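Local atomic coordinates of proline dehydrogenase (Bradyrhizobium japonicum USDA 110, PDB entry 3HAZ), a protein that probably oxidises proline to glutamate in two steps, pairing an FAD-dependent proline dehydrogenase with an NAD-dependent aldehyde dehydrogenase in one chain. Residues A267-K271 with D300-W306; E288-D292 with F521-T525; E512-S516 with C618-A622; A672-N678 with Y973-A978. All blocks are in the same frame, centred on the assembly; numbering follows the deposited sequence.

Contact 1 of 4, residues A267-K271 with D300-W306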
loop_
_atom_site.group_PDB
_atom_site.type_symbol
_atom_site.label_atom_id
_atom_site.label_comp_id
_atom_site.label_asym_id
_atom_site.label_seq_id
_atom_site.Cartn_x
_atom_site.Cartn_y
_atom_site.Cartn_z
ATOM N N ALA A 267 -23.790 36.844 -48.875
ATOM C CA ALA A 267 -24.658 35.762 -49.347
ATOM C C ALA A 267 -25.232 36.066 -50.735
ATOM O O ALA A 267 -25.321 35.185 -51.587
ATOM C CB ALA A 267 -25.793 35.519 -48.352
ATOM N N GLN A 268 -25.623 37.319 -50.945
ATOM C CA GLN A 268 -26.155 37.757 -52.229
ATOM C C GLN A 268 -25.102 37.618 -53.330
ATOM O O GLN A 268 -25.407 37.212 -54.448
ATOM C CB GLN A 268 -26.642 39.202 -52.140
ATOM C CG GLN A 268 -27.801 39.431 -51.155
ATOM C CD GLN A 268 -28.187 40.901 -51.051
ATOM O OE1 GLN A 268 -27.402 41.784 -51.410
ATOM N NE2 GLN A 268 -29.400 41.171 -50.569
ATOM N N ARG A 269 -23.861 37.951 -53.002
ATOM C CA ARG A 269 -22.774 37.851 -53.962
ATOM C C ARG A 269 -22.509 36.395 -54.318
ATOM O O ARG A 269 -22.187 36.080 -55.464
ATOM C CB ARG A 269 -21.512 38.498 -53.402
ATOM C CG ARG A 269 -21.544 40.022 -53.423
ATOM C CD ARG A 269 -20.558 40.590 -52.416
ATOM N NE ARG A 269 -20.527 42.045 -52.441
ATOM C CZ ARG A 269 -19.751 42.757 -53.249
ATOM N NH1 ARG A 269 -18.946 42.146 -54.111
ATOM N NH2 ARG A 269 -19.786 44.079 -53.200
ATOM N N ALA A 270 -22.630 35.517 -53.323
ATOM C CA ALA A 270 -22.465 34.085 -53.529
ATOM C C ALA A 270 -23.632 33.537 -54.352
ATOM O O ALA A 270 -23.444 32.733 -55.261
ATOM C CB ALA A 270 -22.377 33.368 -52.182
ATOM N N LYS A 271 -24.838 33.981 -54.019
ATOM C CA LYS A 271 -26.031 33.574 -54.746
ATOM C C LYS A 271 -25.902 33.894 -56.235
ATOM O O LYS A 271 -26.251 33.076 -57.083
ATOM C CB LYS A 271 -27.277 34.254 -54.165
ATOM C CG LYS A 271 -28.516 34.119 -55.048
ATOM C CD LYS A 271 -29.764 34.598 -54.319
ATOM C CE LYS A 271 -31.009 34.473 -55.183
ATOM N NZ LYS A 271 -31.135 35.587 -56.159
ATOM N N ASP A 300 -34.162 37.209 -45.395
ATOM C CA ASP A 300 -34.226 38.240 -46.426
ATOM C C ASP A 300 -34.685 37.678 -47.772
ATOM O O ASP A 300 -34.094 36.736 -48.293
ATOM C CB ASP A 300 -32.884 38.954 -46.578
ATOM C CG ASP A 300 -32.989 40.211 -47.426
ATOM O OD1 ASP A 300 -33.117 40.089 -48.660
ATOM O OD2 ASP A 300 -32.939 41.321 -46.859
ATOM N N PRO A 301 -35.742 38.273 -48.344
ATOM C CA PRO A 301 -36.354 37.808 -49.595
ATOM C C PRO A 301 -35.349 37.688 -50.737
ATOM O O PRO A 301 -35.585 36.924 -51.671
ATOM C CB PRO A 301 -37.375 38.905 -49.915
ATOM C CG PRO A 301 -37.698 39.515 -48.583
ATOM C CD PRO A 301 -36.426 39.453 -47.790
ATOM N N SER A 302 -34.251 38.435 -50.660
ATOM C CA SER A 302 -33.236 38.425 -51.711
ATOM C C SER A 302 -32.534 37.069 -51.840
ATOM O O SER A 302 -31.849 36.815 -52.831
ATOM C CB SER A 302 -32.196 39.527 -51.476
ATOM O OG SER A 302 -31.339 39.198 -50.390
ATOM N N LEU A 303 -32.705 36.201 -50.847
ATOM C CA LEU A 303 -32.043 34.893 -50.874
ATOM C C LEU A 303 -32.951 33.772 -51.397
ATOM O O LEU A 303 -32.553 32.611 -51.459
ATOM C CB LEU A 303 -31.442 34.550 -49.506
ATOM C CG LEU A 303 -30.371 35.542 -49.036
ATOM C CD1 LEU A 303 -29.711 35.098 -47.730
ATOM C CD2 LEU A 303 -29.326 35.751 -50.128
ATOM N N LYS A 304 -34.165 34.134 -51.799
ATOM C CA LYS A 304 -35.070 33.177 -52.431
ATOM C C LYS A 304 -34.477 32.644 -53.735
ATOM O O LYS A 304 -33.701 33.331 -54.407
ATOM C CB LYS A 304 -36.419 33.836 -52.732
ATOM C CG LYS A 304 -37.267 34.148 -51.511
ATOM C CD LYS A 304 -38.478 35.002 -51.909
ATOM C CE LYS A 304 -39.463 35.156 -50.758
ATOM N NZ LYS A 304 -40.019 33.841 -50.322
ATOM N N GLY A 305 -34.853 31.420 -54.092
ATOM C CA GLY A 305 -34.467 30.842 -55.368
ATOM C C GLY A 305 -32.997 30.473 -55.449
ATOM O O GLY A 305 -32.405 30.500 -56.525
ATOM N N TRP A 306 -32.407 30.130 -54.307
ATOM C CA TRP A 306 -30.998 29.751 -54.251
ATOM C C TRP A 306 -30.808 28.702 -53.169
ATOM O O TRP A 306 -31.276 28.876 -52.040
ATOM C CB TRP A 306 -30.131 30.983 -53.991
ATOM C CG TRP A 306 -28.705 30.700 -53.590
ATOM C CD1 TRP A 306 -27.784 29.963 -54.281
ATOM C CD2 TRP A 306 -28.033 31.182 -52.417
ATOM N NE1 TRP A 306 -26.585 29.950 -53.605
ATOM C CE2 TRP A 306 -26.712 30.692 -52.461
ATOM C CE3 TRP A 306 -28.423 31.975 -51.335
ATOM C CZ2 TRP A 306 -25.779 30.968 -51.460
ATOM C CZ3 TRP A 306 -27.493 32.254 -50.344
ATOM C CH2 TRP A 306 -26.188 31.750 -50.414
#
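Lys-271 lies across one face of the Trp-306 indole, a worked example of how a lysine can serve as an apolar residue along most of its length. Its CA stands 3.7 Å from the centroid of the five-membered ring and 9° off the ring normal, a CH-pi contact over the face, and its CB rests 3.6 Å from Trp-306 CD2. With CG anti to the backbone N (chi1 168°), the rest of the chain runs out past Trp-306 CB toward the carbonyls of Ser-302 and Lys-304. The smaller apolar contacts come from alanines: Ala-270 CB approaches Trp-306 CZ2 obliquely at 4.2 Å, and Ala-267 CB touches both methyls of Leu-303, with CD2 4.0 Å away. A leucine in place of Trp-306 would probably deprive Lys-271 of the flat surface it lies on and leave Leu-275 O without the bond from the indole N-H.

The polar interactions gather around Ser-302. Gln-268 NE2 donates to Ser-302 OG (2.8 Å, 159°) close to the plane of its own amide. That hydroxyl in turn donates to Asp-300 OD1 at 2.6 Å, arriving from above the carboxylate plane, while Ser-302 N reaches the same oxygen on its anti side and closes an Asx turn. Between 267-271 and 300-306, then, aliphatic-aromatic overlap supplies the area, and the single Gln-268 to Ser-302 bond adds direction at the more exposed rim.

Contact 2 of 4, residues E288-D292 with F521-T525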
loop_
_atom_site.group_PDB
_atom_site.type_symbol
_atom_site.label_atom_id
_atom_site.label_comp_id
_atom_site.label_asym_id
_atom_site.label_seq_id
_atom_site.Cartn_x
_atom_site.Cartn_y
_atom_site.Cartn_z
ATOM N N GLU A 288 -25.871 30.532 -29.909
ATOM C CA GLU A 288 -27.170 31.198 -29.930
ATOM C C GLU A 288 -27.150 32.481 -30.751
ATOM O O GLU A 288 -28.060 32.742 -31.534
ATOM C CB GLU A 288 -27.623 31.516 -28.504
ATOM C CG GLU A 288 -28.011 30.308 -27.682
ATOM C CD GLU A 288 -28.635 30.693 -26.350
ATOM O OE1 GLU A 288 -28.739 31.910 -26.074
ATOM O OE2 GLU A 288 -29.023 29.781 -25.582
ATOM N N LEU A 289 -26.110 33.286 -30.556
ATOM C CA LEU A 289 -25.984 34.546 -31.272
ATOM C C LEU A 289 -25.834 34.280 -32.765
ATOM O O LEU A 289 -26.440 34.958 -33.592
ATOM C CB LEU A 289 -24.789 35.347 -30.746
ATOM C CG LEU A 289 -24.579 36.729 -31.373
ATOM C CD1 LEU A 289 -25.804 37.629 -31.168
ATOM C CD2 LEU A 289 -23.322 37.379 -30.816
ATOM N N SER A 290 -25.042 33.273 -33.111
ATOM C CA SER A 290 -24.821 32.951 -34.517
ATOM C C SER A 290 -26.124 32.540 -35.205
ATOM O O SER A 290 -26.394 32.941 -36.338
ATOM C CB SER A 290 -23.773 31.843 -34.658
ATOM O OG SER A 290 -24.334 30.577 -34.358
ATOM N N LEU A 291 -26.923 31.728 -34.522
ATOM C CA LEU A 291 -28.206 31.298 -35.063
ATOM C C LEU A 291 -29.170 32.480 -35.239
ATOM O O LEU A 291 -29.949 32.516 -36.192
ATOM C CB LEU A 291 -28.822 30.196 -34.186
ATOM C CG LEU A 291 -28.062 28.857 -34.202
ATOM C CD1 LEU A 291 -28.640 27.846 -33.217
ATOM C CD2 LEU A 291 -28.039 28.264 -35.603
ATOM N N ASP A 292 -29.109 33.448 -34.328
ATOM C CA ASP A 292 -29.915 34.667 -34.457
ATOM C C ASP A 292 -29.526 35.417 -35.724
ATOM O O ASP A 292 -30.379 35.855 -36.491
ATOM C CB ASP A 292 -29.687 35.595 -33.266
ATOM C CG ASP A 292 -30.300 35.070 -31.984
ATOM O OD1 ASP A 292 -31.210 34.214 -32.054
ATOM O OD2 ASP A 292 -29.863 35.521 -30.905
ATOM N N PHE A 521 -22.763 33.831 -20.096
ATOM C CA PHE A 521 -23.452 34.954 -20.716
ATOM C C PHE A 521 -23.935 34.583 -22.122
ATOM O O PHE A 521 -24.849 35.211 -22.660
ATOM C CB PHE A 521 -22.526 36.171 -20.784
ATOM C CG PHE A 521 -22.347 36.882 -19.468
ATOM C CD1 PHE A 521 -22.629 36.247 -18.271
ATOM C CD2 PHE A 521 -21.862 38.178 -19.431
ATOM C CE1 PHE A 521 -22.453 36.898 -17.066
ATOM C CE2 PHE A 521 -21.682 38.832 -18.229
ATOM C CZ PHE A 521 -21.978 38.191 -17.044
ATOM N N GLY A 522 -23.319 33.556 -22.703
ATOM C CA GLY A 522 -23.665 33.107 -24.041
ATOM C C GLY A 522 -24.880 32.198 -24.075
ATOM O O GLY A 522 -25.258 31.701 -25.134
ATOM N N ALA A 523 -25.473 31.962 -22.906
ATOM C CA ALA A 523 -26.725 31.220 -22.802
ATOM C C ALA A 523 -27.810 32.203 -22.397
ATOM O O ALA A 523 -27.893 32.593 -21.232
ATOM C CB ALA A 523 -26.603 30.109 -21.765
ATOM N N ARG A 524 -28.647 32.600 -23.352
ATOM C CA ARG A 524 -29.570 33.715 -23.130
ATOM C C ARG A 524 -30.502 33.524 -21.930
ATOM O O ARG A 524 -30.873 34.494 -21.267
ATOM C CB ARG A 524 -30.367 34.048 -24.398
ATOM C CG ARG A 524 -31.468 33.062 -24.753
ATOM C CD ARG A 524 -32.229 33.498 -26.013
ATOM N NE ARG A 524 -31.726 32.864 -27.233
ATOM C CZ ARG A 524 -31.344 33.511 -28.334
ATOM N NH1 ARG A 524 -31.395 34.834 -28.397
ATOM N NH2 ARG A 524 -30.914 32.827 -29.388
ATOM N N THR A 525 -30.879 32.283 -21.645
ATOM C CA THR A 525 -31.716 32.012 -20.483
ATOM C C THR A 525 -30.975 32.379 -19.200
ATOM O O THR A 525 -31.547 32.990 -18.297
ATOM C CB THR A 525 -32.153 30.533 -20.420
ATOM O OG1 THR A 525 -32.876 30.196 -21.610
ATOM C CG2 THR A 525 -33.052 30.298 -19.223
HETATM O O HOH W 1 -24.671 29.781 -27.170
HETATM O O HOH W 2 -26.987 33.976 -26.313
HETATM O O HOH W 3 -30.501 29.862 -23.326
HETATM O O HOH W 4 -24.602 33.382 -28.043
#
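Glu-288 and Arg-524 show how one carboxylate can serve the start of a helix more than two hundred residues away in the chain. OE1 of Glu-288 accepts from the backbone N of Arg-524 (2.8 Å, 158°) on its syn side, and OE2 accepts a hydrogen bond from a water 2.7 Å away, which itself accepts from Thr-525 N. Ala-523 holds the N-cap position but has no side-chain acceptor, so these first two amides of helix 524-536 are supplied from helix 287-298, one directly and one through water.

The same OE1 lies over a face of the Arg-524 guanidinium, 3.3 Å from NE, the carboxylate and guanidinium planes only 6° apart. This is attraction of charge alone, for no N-H points at the oxygen, and NE gives its hydrogen to Phe-10 O. A bend at chi3 (96°) presents the far end of the group to Asp-292, which it grips end-on: NH1 to OD2 at 3.0 Å, near the guanidinium plane, and NH2 to OD1 at 3.0 Å, tilted from it. Asp-292 OD2 is shared with Arg-252 NE. Another water links Glu-288 N, from which it accepts at 3.1 Å, to Gly-522 O.

The salt-bridge network lies where the beginnings of helices 287-298 and 524-536 meet, with Arg-252 at the start of helix 252-272 and the N-terminal loop bearing Pro-9 and Phe-10 packed against it.

Contact 3 of 4, residues E512-S516 with C618-A622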
loop_
_atom_site.group_PDB
_atom_site.type_symbol
_atom_site.label_atom_id
_atom_site.label_comp_id
_atom_site.label_asym_id
_atom_site.label_seq_id
_atom_site.Cartn_x
_atom_site.Cartn_y
_atom_site.Cartn_z
ATOM N N GLU A 512 -10.514 19.580 -1.609
ATOM C CA GLU A 512 -10.140 20.714 -0.760
ATOM C C GLU A 512 -11.347 21.582 -0.410
ATOM O O GLU A 512 -11.715 21.704 0.758
ATOM C CB GLU A 512 -9.064 21.575 -1.429
ATOM C CG GLU A 512 -8.006 20.788 -2.181
ATOM C CD GLU A 512 -7.402 19.674 -1.349
ATOM O OE1 GLU A 512 -7.012 18.640 -1.937
ATOM O OE2 GLU A 512 -7.321 19.828 -0.112
ATOM N N ARG A 513 -11.964 22.186 -1.423
ATOM C CA ARG A 513 -13.117 23.049 -1.193
ATOM C C ARG A 513 -14.033 23.056 -2.406
ATOM O O ARG A 513 -13.651 22.589 -3.477
ATOM C CB ARG A 513 -12.651 24.474 -0.908
ATOM C CG ARG A 513 -12.025 25.136 -2.114
ATOM C CD ARG A 513 -11.054 26.231 -1.724
ATOM N NE ARG A 513 -10.003 26.344 -2.727
ATOM C CZ ARG A 513 -10.040 27.183 -3.753
ATOM N NH1 ARG A 513 -11.073 28.003 -3.899
ATOM N NH2 ARG A 513 -9.043 27.208 -4.623
ATOM N N ARG A 514 -15.243 23.581 -2.240
ATOM C CA ARG A 514 -16.121 23.799 -3.382
ATOM C C ARG A 514 -15.714 25.057 -4.150
ATOM O O ARG A 514 -15.059 25.954 -3.612
ATOM C CB ARG A 514 -17.593 23.883 -2.958
ATOM C CG ARG A 514 -17.807 24.188 -1.491
ATOM C CD ARG A 514 -18.386 22.990 -0.758
ATOM N NE ARG A 514 -19.842 23.072 -0.657
ATOM C CZ ARG A 514 -20.617 22.104 -0.178
ATOM N NH1 ARG A 514 -21.932 22.273 -0.122
ATOM N NH2 ARG A 514 -20.079 20.965 0.242
ATOM N N ASN A 515 -16.093 25.102 -5.420
ATOM C CA ASN A 515 -15.808 26.240 -6.276
ATOM C C ASN A 515 -17.055 27.113 -6.318
ATOM O O ASN A 515 -18.171 26.603 -6.214
ATOM C CB ASN A 515 -15.460 25.749 -7.680
ATOM C CG ASN A 515 -14.830 26.826 -8.542
ATOM O OD1 ASN A 515 -14.577 27.945 -8.089
ATOM N ND2 ASN A 515 -14.555 26.483 -9.791
ATOM N N SER A 516 -16.883 28.423 -6.445
ATOM C CA SER A 516 -18.040 29.302 -6.572
ATOM C C SER A 516 -18.688 29.110 -7.943
ATOM O O SER A 516 -18.043 28.629 -8.876
ATOM C CB SER A 516 -17.633 30.762 -6.374
ATOM O OG SER A 516 -16.471 31.075 -7.118
ATOM N N CYS A 618 -13.559 33.019 1.410
ATOM C CA CYS A 618 -14.123 32.390 2.600
ATOM C C CYS A 618 -13.820 30.893 2.656
ATOM O O CYS A 618 -13.388 30.373 3.689
ATOM C CB CYS A 618 -15.634 32.623 2.670
ATOM S SG CYS A 618 -16.126 34.350 2.885
ATOM N N ARG A 619 -14.051 30.199 1.547
ATOM C CA ARG A 619 -13.868 28.751 1.525
ATOM C C ARG A 619 -12.394 28.371 1.590
ATOM O O ARG A 619 -12.024 27.415 2.256
ATOM C CB ARG A 619 -14.538 28.132 0.296
ATOM C CG ARG A 619 -16.040 28.356 0.242
ATOM C CD ARG A 619 -16.742 27.368 -0.677
ATOM N NE ARG A 619 -18.183 27.609 -0.694
ATOM C CZ ARG A 619 -18.806 28.345 -1.610
ATOM N NH1 ARG A 619 -18.113 28.900 -2.597
ATOM N NH2 ARG A 619 -20.118 28.522 -1.541
ATOM N N TYR A 620 -11.555 29.137 0.908
ATOM C CA TYR A 620 -10.126 28.867 0.891
ATOM C C TYR A 620 -9.469 29.138 2.249
ATOM O O TYR A 620 -8.706 28.312 2.754
ATOM C CB TYR A 620 -9.431 29.678 -0.206
ATOM C CG TYR A 620 -7.934 29.462 -0.227
ATOM C CD1 TYR A 620 -7.388 28.276 -0.707
ATOM C CD2 TYR A 620 -7.071 30.432 0.257
ATOM C CE1 TYR A 620 -6.010 28.073 -0.718
ATOM C CE2 TYR A 620 -5.699 30.237 0.253
ATOM C CZ TYR A 620 -5.177 29.058 -0.233
ATOM O OH TYR A 620 -3.815 28.878 -0.225
ATOM N N TYR A 621 -9.760 30.290 2.844
ATOM C CA TYR A 621 -9.234 30.554 4.180
ATOM C C TYR A 621 -9.807 29.571 5.207
ATOM O O TYR A 621 -9.126 29.187 6.165
ATOM C CB TYR A 621 -9.458 32.012 4.603
ATOM C CG TYR A 621 -8.658 32.990 3.773
ATOM C CD1 TYR A 621 -7.421 32.629 3.247
ATOM C CD2 TYR A 621 -9.129 34.275 3.524
ATOM C CE1 TYR A 621 -6.683 33.514 2.476
ATOM C CE2 TYR A 621 -8.397 35.168 2.760
ATOM C CZ TYR A 621 -7.175 34.781 2.237
ATOM O OH TYR A 621 -6.440 35.662 1.476
ATOM N N ALA A 622 -11.050 29.145 5.007
ATOM C CA ALA A 622 -11.614 28.150 5.914
ATOM C C ALA A 622 -10.803 26.866 5.807
ATOM O O ALA A 622 -10.456 26.252 6.816
ATOM C CB ALA A 622 -13.085 27.894 5.611
HETATM O O HOH W 5 -15.213 28.780 -3.257
#
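Arg-514 CG presses on the aliphatic stem of Arg-619, 3.5 Å from CD, where the two side chains cross at about a right angle. This close part illustrates how arginines can pack through their methylenes while their charges go separate ways. Beside it, Arg-513 CD approaches Tyr-620 CA at 3.8 Å. The edge of the Tyr-620 ring comes over a face of the Arg-513 guanidinium, CD1 3.8 Å from NE, the planes 78° apart; Arg-513 makes its cation-pi contact with Phe-509.

Extended from CG to NE, with chi3 at 180°, the buried Arg-619 brings NH1 within 4.0 Å of Ser-516 CA and on to Glu-586, its salt-bridge partner. A water in the guanidinium plane accepts from Arg-619 NH1 at 3.0 Å and donates to Arg-514 O at 2.9 Å. Exchanging Arg-619 for a methionine would probably strip Glu-586 of its positive mate and leave that water without a donor to tie the loop to the helix.

The loose side belongs to Arg-514, whose chain, bent at chi2 and chi3, carries its guanidinium toward solvent. Away from the annotated sites, the contact lays the loop before helix 524-536 on helix 604-629 of the aldehyde dehydrogenase part. Between 512-516 and 618-622 it rests on methylene packing and one water bridge; the direct bonds come from Ser-516 OG to Asp-616 and Arg-612, earlier on that helix, while Glu-586 answers the buried charge of Arg-619.

Contact 4 of 4, residues A672-N678 with Y973-A978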
loop_
_atom_site.group_PDB
_atom_site.type_symbol
_atom_site.label_atom_id
_atom_site.label_comp_id
_atom_site.label_asym_id
_atom_site.label_seq_id
_atom_site.Cartn_x
_atom_site.Cartn_y
_atom_site.Cartn_z
ATOM N N ALA A 672 -9.644 36.350 6.866
ATOM C CA ALA A 672 -8.318 35.820 7.168
ATOM C C ALA A 672 -7.972 36.070 8.633
ATOM O O ALA A 672 -7.588 35.148 9.350
ATOM C CB ALA A 672 -7.276 36.443 6.272
ATOM N N ALA A 673 -8.101 37.326 9.061
ATOM C CA ALA A 673 -7.821 37.724 10.442
ATOM C C ALA A 673 -8.696 36.947 11.420
ATOM O O ALA A 673 -8.206 36.395 12.409
ATOM C CB ALA A 673 -8.038 39.231 10.609
ATOM N N LEU A 674 -9.994 36.905 11.133
ATOM C CA LEU A 674 -10.942 36.127 11.922
ATOM C C LEU A 674 -10.569 34.649 11.985
ATOM O O LEU A 674 -10.599 34.034 13.063
ATOM C CB LEU A 674 -12.354 36.274 11.352
ATOM C CG LEU A 674 -13.069 37.605 11.568
ATOM C CD1 LEU A 674 -14.339 37.658 10.724
ATOM C CD2 LEU A 674 -13.375 37.841 13.057
ATOM N N MET A 675 -10.218 34.069 10.839
ATOM C CA MET A 675 -9.893 32.643 10.800
ATOM C C MET A 675 -8.693 32.324 11.689
ATOM O O MET A 675 -8.638 31.263 12.318
ATOM C CB MET A 675 -9.649 32.152 9.367
ATOM C CG MET A 675 -9.412 30.646 9.277
ATOM S SD MET A 675 -10.877 29.671 9.719
ATOM C CE MET A 675 -10.122 28.430 10.771
ATOM N N ALA A 676 -7.741 33.248 11.748
ATOM C CA ALA A 676 -6.535 33.050 12.549
ATOM C C ALA A 676 -6.793 33.194 14.050
ATOM O O ALA A 676 -5.910 32.925 14.864
ATOM C CB ALA A 676 -5.451 34.007 12.110
ATOM N N GLY A 677 -8.000 33.625 14.408
ATOM C CA GLY A 677 -8.386 33.723 15.804
ATOM C C GLY A 677 -8.318 35.135 16.362
ATOM O O GLY A 677 -8.347 35.334 17.573
ATOM N N ASN A 678 -8.211 36.117 15.476
ATOM C CA ASN A 678 -8.216 37.519 15.878
ATOM C C ASN A 678 -9.614 38.105 15.840
ATOM O O ASN A 678 -10.446 37.688 15.035
ATOM C CB ASN A 678 -7.351 38.336 14.926
ATOM C CG ASN A 678 -5.944 37.813 14.827
ATOM O OD1 ASN A 678 -5.127 38.058 15.711
ATOM N ND2 ASN A 678 -5.641 37.102 13.734
ATOM N N TYR A 973 -0.502 33.008 3.815
ATOM C CA TYR A 973 -1.225 34.194 4.278
ATOM C C TYR A 973 -1.654 34.140 5.746
ATOM O O TYR A 973 -1.376 35.064 6.518
ATOM C CB TYR A 973 -2.453 34.408 3.399
ATOM C CG TYR A 973 -3.065 35.793 3.453
ATOM C CD1 TYR A 973 -2.356 36.908 3.012
ATOM C CD2 TYR A 973 -4.370 35.976 3.900
ATOM C CE1 TYR A 973 -2.926 38.174 3.035
ATOM C CE2 TYR A 973 -4.947 37.233 3.926
ATOM C CZ TYR A 973 -4.222 38.326 3.494
ATOM O OH TYR A 973 -4.801 39.569 3.521
ATOM N N LEU A 974 -2.345 33.068 6.124
ATOM C CA LEU A 974 -2.969 32.987 7.442
ATOM C C LEU A 974 -1.970 33.045 8.594
ATOM O O LEU A 974 -2.237 33.669 9.622
ATOM C CB LEU A 974 -3.842 31.732 7.555
ATOM C CG LEU A 974 -5.101 31.733 6.676
ATOM C CD1 LEU A 974 -6.004 30.549 6.989
ATOM C CD2 LEU A 974 -5.866 33.038 6.825
ATOM N N ALA A 975 -0.826 32.392 8.419
ATOM C CA ALA A 975 0.189 32.313 9.462
ATOM C C ALA A 975 0.604 33.694 9.951
ATOM O O ALA A 975 0.891 33.878 11.132
ATOM C CB ALA A 975 1.410 31.539 8.965
ATOM N N ARG A 976 0.650 34.658 9.037
ATOM C CA ARG A 976 1.033 36.024 9.391
ATOM C C ARG A 976 0.072 36.674 10.394
ATOM O O ARG A 976 0.461 37.588 11.125
ATOM C CB ARG A 976 1.139 36.888 8.136
ATOM C CG ARG A 976 1.915 38.170 8.340
ATOM C CD ARG A 976 3.405 37.890 8.429
ATOM N NE ARG A 976 4.153 39.136 8.544
ATOM C CZ ARG A 976 4.601 39.632 9.693
ATOM N NH1 ARG A 976 4.391 38.980 10.827
ATOM N NH2 ARG A 976 5.267 40.775 9.706
ATOM N N PHE A 977 -1.177 36.205 10.427
ATOM C CA PHE A 977 -2.183 36.767 11.332
ATOM C C PHE A 977 -2.131 36.132 12.716
ATOM O O PHE A 977 -2.890 36.512 13.614
ATOM C CB PHE A 977 -3.594 36.598 10.764
ATOM C CG PHE A 977 -3.854 37.400 9.517
ATOM C CD1 PHE A 977 -3.472 36.918 8.271
ATOM C CD2 PHE A 977 -4.499 38.622 9.587
ATOM C CE1 PHE A 977 -3.725 37.649 7.113
ATOM C CE2 PHE A 977 -4.755 39.361 8.438
ATOM C CZ PHE A 977 -4.366 38.871 7.197
ATOM N N ALA A 978 -1.251 35.151 12.886
ATOM C CA ALA A 978 -1.182 34.416 14.146
ATOM C C ALA A 978 0.198 34.501 14.782
ATOM O O ALA A 978 1.143 34.998 14.172
ATOM C CB ALA A 978 -1.582 32.959 13.938
#
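Ala-672 CB fits between two aromatic rings, over a face of Phe-977 and at the edge of Tyr-973. It makes a CH-pi contact 4.2 Å from the Phe-977 centroid, 25° off the normal, and comes within 3.4 Å of Tyr-973 CE2. The backbone N of Ala-673 lies over the same Phe-977 face. At the rim of that ring are Leu-974 O and Tyr-973 CZ, for Phe-977 turns its CE1 edge onto a face of the tyrosine. Beyond the two segments, Phe-653 meets Phe-977 and Tyr-621 meets Tyr-973.

Further along, Ala-676 CB packs on Phe-977 CB at 3.5 Å. Asn-678 ND2 spends its hydrogens on two carbonyls near its amide plane: Phe-977 O across the contact (2.8 Å, 164°) and Ala-673 O behind it at 3.0 Å. Its OD1 accepts from the backbone N of Arg-650 and Gly-651, so the buried amide is held at both ends.

Gly-677, at positive phi, closes helix 664-675 with a Schellman motif. That helix joins the parallel strands 641-656 and 679-683, the beta-alpha-beta crossover expected of the NAD-binding Rossmann-type domain of an aldehyde dehydrogenase.

Contacts 1 and 2 cross along the chain, their centres about 25 Å apart, and both use helices of the proline dehydrogenase part, 252-272 and 287-298. Contact 2 ties that part to helix 524-536, more than two hundred residues on. Contact 3, its centre about 31 Å from that of contact 2 and crossing it in sequence, takes the loop before the same helix to helix 604-629. Contact 4 follows in series, centres about 16 Å apart, and touches contact 3 where Tyr-621 packs on Ala-672, Met-675, Tyr-973 and Leu-974. The centres of contacts 1 and 4 lie about 68 Å apart, so the set runs from the FAD-dependent part to the NAD-dependent one.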